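Local structure of homoserine O-acetyltransferase (Pseudomonas veronii, 5EFZ) at residues K221-M226 against D332-L337; W271-G276 against D305-V310; P65-G70 against E76-G81. The protein catalyses the hydrolysis of ethyl acetate to ethanol and acetate, a step in the breakdown of short-chain methyl ketones. All coordinates share one frame; numbering follows the deposited sequence.

All three contacts surround the active site of an alpha/beta hydrolase. Contacts 1 and 2 are made by buried residues; contact 3 includes the partly exposed Ile-78. Contact 1 sets helix 213-227 against the loop with His-334. Contact 2 sets helix 263-274 against the loop with Asp-305. Contact 3 joins the loop after strand 61-65 to helix 72-79. None has a hydrogen bond between its own two segments; each rests on a tryptophan meeting other side chains. The polar chemistry lies beside this packing. His-334 of contact 1 bonds Asp-305 of contact 2, and contacts 1 and 3 both touch a bound acetate ion. Contacts 1 and 2 also reach the second subunit; contact 3 does not.

Contact 1. Residues K221-M226 against D332-L337; sequences KLWTLM and DGHLGL. With ACT (acetate ion), chain O.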
loop_
_atom_site.group_PDB
_atom_site.type_symbol
_atom_site.label_atom_id
_atom_site.label_comp_id
_atom_site.label_asym_id
_atom_site.label_seq_id
_atom_site.Cartn_x
_atom_site.Cartn_y
_atom_site.Cartn_z
ATOM N N LYS A 221 -10.599 1.034 5.435
ATOM C CA LYS A 221 -9.382 0.343 5.882
ATOM C C LYS A 221 -8.309 0.368 4.799
ATOM O O LYS A 221 -7.115 0.541 5.083
ATOM C CB LYS A 221 -9.679 -1.102 6.267
ATOM C CG LYS A 221 -10.336 -1.277 7.612
ATOM C CD LYS A 221 -10.256 -2.771 7.958
ATOM C CE LYS A 221 -10.925 -3.145 9.238
ATOM N NZ LYS A 221 -10.814 -4.636 9.449
ATOM N N LEU A 222 -8.724 0.191 3.546
ATOM C CA LEU A 222 -7.759 0.241 2.441
ATOM C C LEU A 222 -7.149 1.622 2.314
ATOM O O LEU A 222 -5.959 1.754 2.014
ATOM C CB LEU A 222 -8.423 -0.157 1.132
ATOM C CG LEU A 222 -8.767 -1.632 1.050
ATOM C CD1 LEU A 222 -9.883 -1.886 -0.000
ATOM C CD2 LEU A 222 -7.508 -2.435 0.682
ATOM N N TRP A 223 -7.952 2.658 2.522
ATOM C CA TRP A 223 -7.448 4.024 2.546
ATOM C C TRP A 223 -6.472 4.252 3.700
ATOM O O TRP A 223 -5.532 5.023 3.577
ATOM C CB TRP A 223 -8.604 5.028 2.644
ATOM C CG TRP A 223 -9.088 5.422 1.295
ATOM C CD1 TRP A 223 -10.267 5.037 0.684
ATOM C CD2 TRP A 223 -8.407 6.273 0.363
ATOM N NE1 TRP A 223 -10.356 5.626 -0.569
ATOM C CE2 TRP A 223 -9.240 6.391 -0.787
ATOM C CE3 TRP A 223 -7.192 6.979 0.402
ATOM C CZ2 TRP A 223 -8.865 7.156 -1.912
ATOM C CZ3 TRP A 223 -6.822 7.745 -0.726
ATOM C CH2 TRP A 223 -7.673 7.838 -1.848
ATOM N N THR A 224 -6.685 3.580 4.821
ATOM C CA THR A 224 -5.760 3.726 5.936
ATOM C C THR A 224 -4.401 3.101 5.585
ATOM O O THR A 224 -3.333 3.621 5.958
ATOM C CB THR A 224 -6.306 3.054 7.211
ATOM O OG1 THR A 224 -7.665 3.490 7.442
ATOM C CG2 THR A 224 -5.418 3.420 8.434
ATOM N N LEU A 225 -4.459 1.964 4.911
ATOM C CA LEU A 225 -3.277 1.225 4.495
ATOM C C LEU A 225 -2.403 2.036 3.511
ATOM O O LEU A 225 -1.172 2.038 3.619
ATOM C CB LEU A 225 -3.693 -0.099 3.828
ATOM C CG LEU A 225 -2.547 -0.918 3.238
ATOM C CD1 LEU A 225 -1.645 -1.469 4.358
ATOM C CD2 LEU A 225 -3.065 -2.048 2.405
ATOM N N MET A 226 -3.047 2.696 2.551
ATOM C CA MET A 226 -2.338 3.348 1.430
ATOM C C MET A 226 -2.297 4.878 1.519
ATOM O O MET A 226 -1.515 5.497 0.826
ATOM C CB MET A 226 -3.000 2.980 0.075
ATOM C CG MET A 226 -2.840 1.494 -0.295
ATOM S SD MET A 226 -1.143 1.026 -0.600
ATOM C CE MET A 226 -0.685 2.073 -1.979
ATOM N N ASP A 332 2.989 12.423 6.421
ATOM C CA ASP A 332 1.551 12.107 6.444
ATOM C C ASP A 332 1.133 11.520 5.097
ATOM O O ASP A 332 0.056 10.954 4.973
ATOM C CB ASP A 332 0.673 13.335 6.757
ATOM C CG ASP A 332 0.761 13.770 8.221
ATOM O OD1 ASP A 332 1.761 13.450 8.907
ATOM O OD2 ASP A 332 -0.157 14.467 8.694
ATOM N N GLY A 333 1.984 11.633 4.089
ATOM C CA GLY A 333 1.689 10.954 2.829
ATOM C C GLY A 333 0.477 11.565 2.143
ATOM O O GLY A 333 0.129 12.745 2.336
ATOM N N HIS A 334 -0.218 10.728 1.373
ATOM C CA HIS A 334 -1.263 11.271 0.521
ATOM C C HIS A 334 -2.319 12.083 1.272
ATOM O O HIS A 334 -2.724 13.200 0.845
ATOM C CB HIS A 334 -1.935 10.126 -0.232
ATOM C CG HIS A 334 -2.835 10.615 -1.320
ATOM N ND1 HIS A 334 -2.346 11.089 -2.524
ATOM C CD2 HIS A 334 -4.188 10.738 -1.376
ATOM C CE1 HIS A 334 -3.370 11.453 -3.292
ATOM N NE2 HIS A 334 -4.498 11.253 -2.619
ATOM N N LEU A 335 -2.794 11.542 2.395
ATOM C CA LEU A 335 -3.907 12.198 3.088
ATOM C C LEU A 335 -3.446 13.361 3.965
ATOM O O LEU A 335 -4.262 13.977 4.662
ATOM C CB LEU A 335 -4.706 11.185 3.917
ATOM C CG LEU A 335 -5.483 10.218 3.020
ATOM C CD1 LEU A 335 -6.192 9.135 3.851
ATOM C CD2 LEU A 335 -6.472 10.991 2.122
ATOM N N GLY A 336 -2.162 13.717 3.876
ATOM C CA GLY A 336 -1.717 15.041 4.308
ATOM C C GLY A 336 -2.496 16.119 3.554
ATOM O O GLY A 336 -2.539 17.263 3.985
ATOM N N LEU A 337 -3.164 15.760 2.453
ATOM C CA LEU A 337 -4.037 16.719 1.772
ATOM C C LEU A 337 -5.178 17.179 2.678
ATOM O O LEU A 337 -5.735 18.253 2.474
ATOM C CB LEU A 337 -4.625 16.124 0.485
ATOM C CG LEU A 337 -3.667 15.951 -0.700
ATOM C CD1 LEU A 337 -4.342 15.104 -1.785
ATOM C CD2 LEU A 337 -3.234 17.321 -1.257
HETATM C C ACT O . -7.912 12.035 -3.669
HETATM O O ACT O . -6.928 11.244 -3.719
HETATM O OXT ACT O . -8.326 12.531 -4.771
HETATM C CH3 ACT O . -8.528 12.383 -2.356
#
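Trp-223 of helix 213-227 leans against His-334 and Leu-335 of the loop that carries the probable catalytic histidine of this alpha/beta hydrolase. His-334, Ser-151 and Asp-305 are together consistent with a Ser-His-Asp triad. The contact is buried and has no hydrogen bond between its two segments.

The His-334 side chain can be followed outward. CB points toward the helix. CG lies anti to the backbone N (chi1 -169°), which carries the ring to the acetate. On one side of the ring, ND1 is hydrogen-bonded to OD2 of Asp-305. On the other side, CD2 of His-334 lies 4.0 Å from CZ3 of Trp-223, near the plane of the indole and at its edge. At the tip, NE2 of His-334 donates to O of the acetate at 2.7 Å. This bond is fairly straight, with an angle of 161° at the hydrogen, and the acetate lies at the edge of the imidazole. CD1 of Leu-337 sits over one imidazole face, 3.9 Å above the plane and toward the rim. A phenylalanine in place of His-334 would probably leave both Asp-305 OD2 and the acetate oxygen without the ring nitrogen each one meets.

The acetate probably comes from the crystallisation liquor. It also bonds Ser-151 OG, so it probably marks the catalytic pocket. Phe-258 stacks on Trp-223, while His-219 and Phe-187 meet it edge-to-face. Lys-221 of the same helix forms salt bridges with Glu-189 and Glu-193 of the second subunit.

Leu-335 adds an apolar contact. Its side chain crosses that of Trp-223 at about a right angle, and its CD1 lies 4.2 Å from CE3 of the indole.

Contact 2. Residues W271-G276 against D305-V310; sequences WKWQRG and DQFFTV
The loop that carries the probable acid of the catalytic triad meets helix 263-274 here, through Phe-307, Phe-308 and Trp-273. That acid is Asp-305, assigned by inference as an active-site residue of this alpha/beta hydrolase. The loop follows strand 296-300.

A chi1 of 167° turns the indole of Trp-273 away from the backbone N and out to the loop. Two parts of the indole do the touching. CZ2 of Trp-273 lies 3.7 Å from CE1 of Phe-307, and the two side chains cross at about a right angle. NE1 of Trp-273 lies 3.6 Å from CZ of Phe-308. In this second pair the rings touch by their outer atoms, with no stacking: the five-membered ring of Trp-273 and the Phe-308 ring are 5.8 Å apart at their centroids, with planes at 38°. The indole N-H is satisfied by OD2 of Asp-184 on helix 182-196.

Both phenylalanines also border the other two probable catalytic residues. The Phe-307 ring meets that of His-334, and Phe-308 touches Ser-151.

The turn leading to these rings is held by Asp-305. OD1 of Asp-305 accepts from two backbone N-H groups, forming an Asx turn with Phe-307 and an Asx motif with Phe-308. The two donors arrive differently. Phe-307 N comes on the anti side, 2.9 Å from Asp-305 OD1 and near the carboxylate plane. Phe-308 N comes from well above that plane. Together they would restrict rotation of the carboxylate. The same OD1 of Asp-305 sits over one face of the Phe-307 ring, 3.8 Å above its plane and toward the rim.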
loop_
_atom_site.group_PDB
_atom_site.type_symbol
_atom_site.label_atom_id
_atom_site.label_comp_id
_atom_site.label_asym_id
_atom_site.label_seq_id
_atom_site.Cartn_x
_atom_site.Cartn_y
_atom_site.Cartn_z
ATOM N N TRP A 271 -13.982 5.628 -10.926
ATOM C CA TRP A 271 -13.840 5.282 -12.354
ATOM C C TRP A 271 -13.093 6.409 -13.068
ATOM O O TRP A 271 -12.233 6.191 -13.931
ATOM C CB TRP A 271 -15.230 5.076 -13.007
ATOM C CG TRP A 271 -15.205 4.537 -14.433
ATOM C CD1 TRP A 271 -15.357 3.218 -14.827
ATOM C CD2 TRP A 271 -15.076 5.300 -15.633
ATOM N NE1 TRP A 271 -15.308 3.133 -16.203
ATOM C CE2 TRP A 271 -15.136 4.398 -16.717
ATOM C CE3 TRP A 271 -14.915 6.672 -15.898
ATOM C CZ2 TRP A 271 -15.020 4.813 -18.040
ATOM C CZ3 TRP A 271 -14.787 7.090 -17.221
ATOM C CH2 TRP A 271 -14.853 6.165 -18.274
ATOM N N LYS A 272 -13.457 7.626 -12.696
ATOM C CA LYS A 272 -12.901 8.823 -13.316
ATOM C C LYS A 272 -11.398 8.910 -12.994
ATOM O O LYS A 272 -10.558 9.146 -13.868
ATOM C CB LYS A 272 -13.631 10.062 -12.801
ATOM C CG LYS A 272 -13.165 11.371 -13.444
ATOM C CD LYS A 272 -13.754 12.593 -12.706
ATOM C CE LYS A 272 -15.277 12.527 -12.527
ATOM N NZ LYS A 272 -15.695 13.860 -11.933
ATOM N N TRP A 273 -11.105 8.775 -11.706
ATOM C CA TRP A 273 -9.735 8.809 -11.192
ATOM C C TRP A 273 -8.863 7.787 -11.929
ATOM O O TRP A 273 -7.744 8.097 -12.358
ATOM C CB TRP A 273 -9.793 8.543 -9.672
ATOM C CG TRP A 273 -8.512 8.231 -8.913
ATOM C CD1 TRP A 273 -7.202 8.422 -9.300
ATOM C CD2 TRP A 273 -8.467 7.640 -7.606
ATOM N NE1 TRP A 273 -6.346 7.965 -8.285
ATOM C CE2 TRP A 273 -7.109 7.490 -7.245
ATOM C CE3 TRP A 273 -9.457 7.209 -6.717
ATOM C CZ2 TRP A 273 -6.716 6.927 -6.011
ATOM C CZ3 TRP A 273 -9.064 6.640 -5.494
ATOM C CH2 TRP A 273 -7.707 6.514 -5.160
ATOM N N GLN A 274 -9.367 6.562 -12.078
ATOM C CA GLN A 274 -8.601 5.514 -12.766
ATOM C C GLN A 274 -8.121 5.892 -14.166
ATOM O O GLN A 274 -7.119 5.371 -14.658
ATOM C CB GLN A 274 -9.463 4.252 -12.907
ATOM C CG GLN A 274 -9.581 3.447 -11.631
ATOM C CD GLN A 274 -10.365 2.165 -11.850
ATOM O OE1 GLN A 274 -11.456 2.188 -12.441
ATOM N NE2 GLN A 274 -9.811 1.026 -11.396
ATOM N N ARG A 275 -8.883 6.752 -14.825
ATOM C CA ARG A 275 -8.676 6.998 -16.261
ATOM C C ARG A 275 -8.136 8.376 -16.604
ATOM O O ARG A 275 -8.016 8.703 -17.785
ATOM C CB ARG A 275 -9.992 6.751 -16.993
ATOM C CG ARG A 275 -10.248 5.243 -17.187
ATOM C CD ARG A 275 -11.708 4.911 -17.348
ATOM N NE ARG A 275 -11.877 3.449 -17.351
ATOM C CZ ARG A 275 -11.986 2.715 -16.242
ATOM N NH1 ARG A 275 -11.971 3.292 -15.040
ATOM N NH2 ARG A 275 -12.095 1.399 -16.332
ATOM N N GLY A 276 -7.775 9.159 -15.586
ATOM C CA GLY A 276 -7.166 10.478 -15.841
ATOM C C GLY A 276 -5.965 10.313 -16.780
ATOM O O GLY A 276 -5.053 9.549 -16.490
ATOM N N ASP A 305 3.895 10.006 -0.045
ATOM C CA ASP A 305 2.708 9.495 -0.767
ATOM C C ASP A 305 2.999 8.091 -1.311
ATOM O O ASP A 305 3.955 7.888 -2.060
ATOM C CB ASP A 305 2.330 10.483 -1.904
ATOM C CG ASP A 305 0.950 10.224 -2.503
ATOM O OD1 ASP A 305 0.550 9.044 -2.654
ATOM O OD2 ASP A 305 0.255 11.234 -2.806
ATOM N N GLN A 306 2.176 7.113 -0.929
ATOM C CA GLN A 306 2.354 5.732 -1.338
ATOM C C GLN A 306 1.904 5.410 -2.751
ATOM O O GLN A 306 2.243 4.330 -3.245
ATOM C CB GLN A 306 1.609 4.826 -0.365
ATOM C CG GLN A 306 2.017 5.045 1.081
ATOM C CD GLN A 306 3.483 4.780 1.319
ATOM O OE1 GLN A 306 3.993 3.722 0.948
ATOM N NE2 GLN A 306 4.178 5.742 1.947
ATOM N N PHE A 307 1.100 6.258 -3.386
ATOM C CA PHE A 307 0.602 5.854 -4.703
ATOM C C PHE A 307 0.698 6.910 -5.792
ATOM O O PHE A 307 0.671 6.558 -6.975
ATOM C CB PHE A 307 -0.846 5.297 -4.600
ATOM C CG PHE A 307 -1.840 6.233 -4.026
ATOM C CD1 PHE A 307 -2.624 7.018 -4.859
ATOM C CD2 PHE A 307 -2.055 6.287 -2.662
ATOM C CE1 PHE A 307 -3.567 7.879 -4.341
ATOM C CE2 PHE A 307 -2.995 7.141 -2.131
ATOM C CZ PHE A 307 -3.762 7.941 -2.979
ATOM N N PHE A 308 0.853 8.186 -5.429
ATOM C CA PHE A 308 1.270 9.178 -6.417
ATOM C C PHE A 308 2.701 9.552 -6.006
ATOM O O PHE A 308 2.885 10.489 -5.250
ATOM C CB PHE A 308 0.352 10.411 -6.421
ATOM C CG PHE A 308 -0.943 10.235 -7.163
ATOM C CD1 PHE A 308 -0.942 9.922 -8.522
ATOM C CD2 PHE A 308 -2.155 10.454 -6.526
ATOM C CE1 PHE A 308 -2.149 9.785 -9.222
ATOM C CE2 PHE A 308 -3.373 10.336 -7.218
ATOM C CZ PHE A 308 -3.367 10.009 -8.565
ATOM N N THR A 309 3.708 8.789 -6.437
ATOM C CA THR A 309 5.030 8.921 -5.822
ATOM C C THR A 309 5.834 10.098 -6.335
ATOM O O THR A 309 5.536 10.666 -7.393
ATOM C CB THR A 309 5.865 7.667 -6.018
ATOM O OG1 THR A 309 6.288 7.592 -7.388
ATOM C CG2 THR A 309 5.003 6.431 -5.671
ATOM N N VAL A 310 6.856 10.450 -5.567
ATOM C CA VAL A 310 7.798 11.488 -5.987
ATOM C C VAL A 310 8.378 11.126 -7.357
ATOM O O VAL A 310 8.534 11.998 -8.236
ATOM C CB VAL A 310 8.916 11.657 -4.921
ATOM C CG1 VAL A 310 10.046 12.462 -5.446
ATOM C CG2 VAL A 310 8.335 12.287 -3.652
#

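Contact 3. Residues P65-G70 against E76-G81; sequences PTWYSG and EQIYIG. With ACT (acetate ion), chain O.
With chi1 at 53°, CG of Trp-67 sits between its backbone N and carbonyl carbon, and the indole extends to helix 72-79. Tyr-79 comes from the opposite direction, its CG anti to the carbonyl carbon (chi1 -62°). The two rings meet at their edges: CH2 of Trp-67 lies 3.7 Å from CE2 of Tyr-79, near the plane of each ring. CD1 of Ile-78 reaches the same corner of the indole, 4.0 Å from CH2 of Trp-67. CG2 of Ile-78 lies over the centre of the Tyr-79 ring, 3.4 Å above its plane. Leu-345 of helix 342-356 touches both Ile-78 and Tyr-79.

At its other end, Trp-67 borders the acetate, with CB 3.3 Å from the acetate OXT. Tyr-68 N donates to that OXT at 2.8 Å, with an angle of 161° at the hydrogen. Met-152 N also bonds the acetate. Trp-67 to Gly-70 form a type II beta turn, closed by Gly-70 N to Trp-67 O. A backbone N-H from the loop after strand 61-65, paired with one just after Ser-151, the probable nucleophile, is consistent with the oxyanion hole of an alpha/beta hydrolase.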
loop_
_atom_site.group_PDB
_atom_site.type_symbol
_atom_site.label_atom_id
_atom_site.label_comp_id
_atom_site.label_asym_id
_atom_site.label_seq_id
_atom_site.Cartn_x
_atom_site.Cartn_y
_atom_site.Cartn_z
ATOM N N PRO A 65 -10.354 22.759 -8.240
ATOM C CA PRO A 65 -11.178 21.538 -8.374
ATOM C C PRO A 65 -11.139 20.717 -7.101
ATOM O O PRO A 65 -10.280 20.934 -6.262
ATOM C CB PRO A 65 -10.505 20.748 -9.520
ATOM C CG PRO A 65 -9.565 21.761 -10.198
ATOM C CD PRO A 65 -9.125 22.674 -9.053
ATOM N N THR A 66 -12.080 19.793 -6.933
ATOM C CA THR A 66 -12.130 19.004 -5.694
ATOM C C THR A 66 -11.611 17.592 -5.961
ATOM O O THR A 66 -11.480 17.156 -7.131
ATOM C CB THR A 66 -13.579 18.951 -5.123
ATOM O OG1 THR A 66 -14.420 18.309 -6.077
ATOM C CG2 THR A 66 -14.153 20.405 -4.891
ATOM N N TRP A 67 -11.302 16.879 -4.881
ATOM C CA TRP A 67 -10.627 15.603 -5.003
ATOM C C TRP A 67 -11.589 14.453 -4.740
ATOM O O TRP A 67 -12.791 14.656 -4.538
ATOM C CB TRP A 67 -9.427 15.531 -4.040
ATOM C CG TRP A 67 -9.735 15.854 -2.597
ATOM C CD1 TRP A 67 -10.737 15.324 -1.812
ATOM C CD2 TRP A 67 -8.992 16.751 -1.751
ATOM N NE1 TRP A 67 -10.673 15.858 -0.534
ATOM C CE2 TRP A 67 -9.619 16.740 -0.474
ATOM C CE3 TRP A 67 -7.872 17.569 -1.953
ATOM C CZ2 TRP A 67 -9.142 17.511 0.597
ATOM C CZ3 TRP A 67 -7.406 18.347 -0.893
ATOM C CH2 TRP A 67 -8.040 18.309 0.367
ATOM N N TYR A 68 -11.047 13.241 -4.768
ATOM C CA TYR A 68 -11.857 12.037 -4.584
ATOM C C TYR A 68 -12.571 12.046 -3.229
ATOM O O TYR A 68 -11.913 12.205 -2.223
ATOM C CB TYR A 68 -10.978 10.783 -4.684
ATOM C CG TYR A 68 -11.767 9.520 -4.347
ATOM C CD1 TYR A 68 -12.554 8.885 -5.312
ATOM C CD2 TYR A 68 -11.720 8.966 -3.061
ATOM C CE1 TYR A 68 -13.291 7.728 -5.001
ATOM C CE2 TYR A 68 -12.460 7.800 -2.740
ATOM C CZ TYR A 68 -13.228 7.202 -3.717
ATOM O OH TYR A 68 -13.944 6.080 -3.386
ATOM N N SER A 69 -13.904 11.844 -3.234
ATOM C CA SER A 69 -14.756 11.792 -2.037
ATOM C C SER A 69 -14.943 13.168 -1.380
ATOM O O SER A 69 -15.663 13.298 -0.396
ATOM C CB SER A 69 -14.239 10.770 -0.988
ATOM O OG SER A 69 -13.135 11.284 -0.253
ATOM N N GLY A 70 -14.349 14.194 -1.969
ATOM C CA GLY A 70 -14.309 15.502 -1.346
ATOM C C GLY A 70 -15.320 16.484 -1.911
ATOM O O GLY A 70 -15.982 16.239 -2.942
ATOM N N GLU A 76 -12.036 24.720 1.158
ATOM C CA GLU A 76 -12.196 25.961 1.890
ATOM C C GLU A 76 -11.585 25.900 3.290
ATOM O O GLU A 76 -10.823 26.784 3.680
ATOM C CB GLU A 76 -13.677 26.317 2.002
ATOM C CG GLU A 76 -13.910 27.555 2.810
ATOM C CD GLU A 76 -15.364 27.760 3.147
ATOM O OE1 GLU A 76 -16.179 26.850 2.880
ATOM O OE2 GLU A 76 -15.688 28.837 3.676
ATOM N N GLN A 77 -11.953 24.871 4.048
ATOM C CA GLN A 77 -11.510 24.729 5.418
ATOM C C GLN A 77 -9.986 24.569 5.550
ATOM O O GLN A 77 -9.401 25.067 6.501
ATOM C CB GLN A 77 -12.208 23.524 6.072
ATOM C CG GLN A 77 -13.677 23.791 6.367
ATOM C CD GLN A 77 -14.383 22.594 6.967
ATOM O OE1 GLN A 77 -14.027 21.438 6.693
ATOM N NE2 GLN A 77 -15.391 22.858 7.787
ATOM N N ILE A 78 -9.369 23.860 4.617
ATOM C CA ILE A 78 -7.950 23.504 4.781
ATOM C C ILE A 78 -7.021 24.559 4.170
ATOM O O ILE A 78 -5.952 24.848 4.721
ATOM C CB ILE A 78 -7.674 22.117 4.165
ATOM C CG1 ILE A 78 -8.548 21.062 4.860
ATOM C CG2 ILE A 78 -6.177 21.733 4.266
ATOM C CD1 ILE A 78 -8.683 19.786 4.065
ATOM N N TYR A 79 -7.446 25.175 3.070
ATOM C CA TYR A 79 -6.516 25.955 2.233
ATOM C C TYR A 79 -6.815 27.445 2.058
ATOM O O TYR A 79 -5.899 28.234 1.777
ATOM C CB TYR A 79 -6.438 25.315 0.842
ATOM C CG TYR A 79 -5.887 23.911 0.897
ATOM C CD1 TYR A 79 -4.551 23.695 1.104
ATOM C CD2 TYR A 79 -6.724 22.801 0.722
ATOM C CE1 TYR A 79 -4.021 22.406 1.194
ATOM C CE2 TYR A 79 -6.209 21.500 0.784
ATOM C CZ TYR A 79 -4.860 21.310 1.021
ATOM O OH TYR A 79 -4.340 20.031 1.108
ATOM N N ILE A 80 -8.067 27.849 2.221
ATOM C CA ILE A 80 -8.437 29.233 1.883
ATOM C C ILE A 80 -8.543 30.130 3.109
ATOM O O ILE A 80 -9.145 29.744 4.110
ATOM C CB ILE A 80 -9.774 29.256 1.098
ATOM C CG1 ILE A 80 -9.617 28.473 -0.206
ATOM C CG2 ILE A 80 -10.245 30.722 0.875
ATOM C CD1 ILE A 80 -10.947 28.298 -0.998
ATOM N N GLY A 81 -7.940 31.326 3.049
ATOM C CA GLY A 81 -8.066 32.254 4.156
ATOM C C GLY A 81 -7.134 33.450 4.056
ATOM O O GLY A 81 -6.140 33.441 3.318
HETATM C C ACT O . -7.912 12.035 -3.669
HETATM O O ACT O . -6.928 11.244 -3.719
HETATM O OXT ACT O . -8.326 12.531 -4.771
HETATM C CH3 ACT O . -8.528 12.383 -2.356
#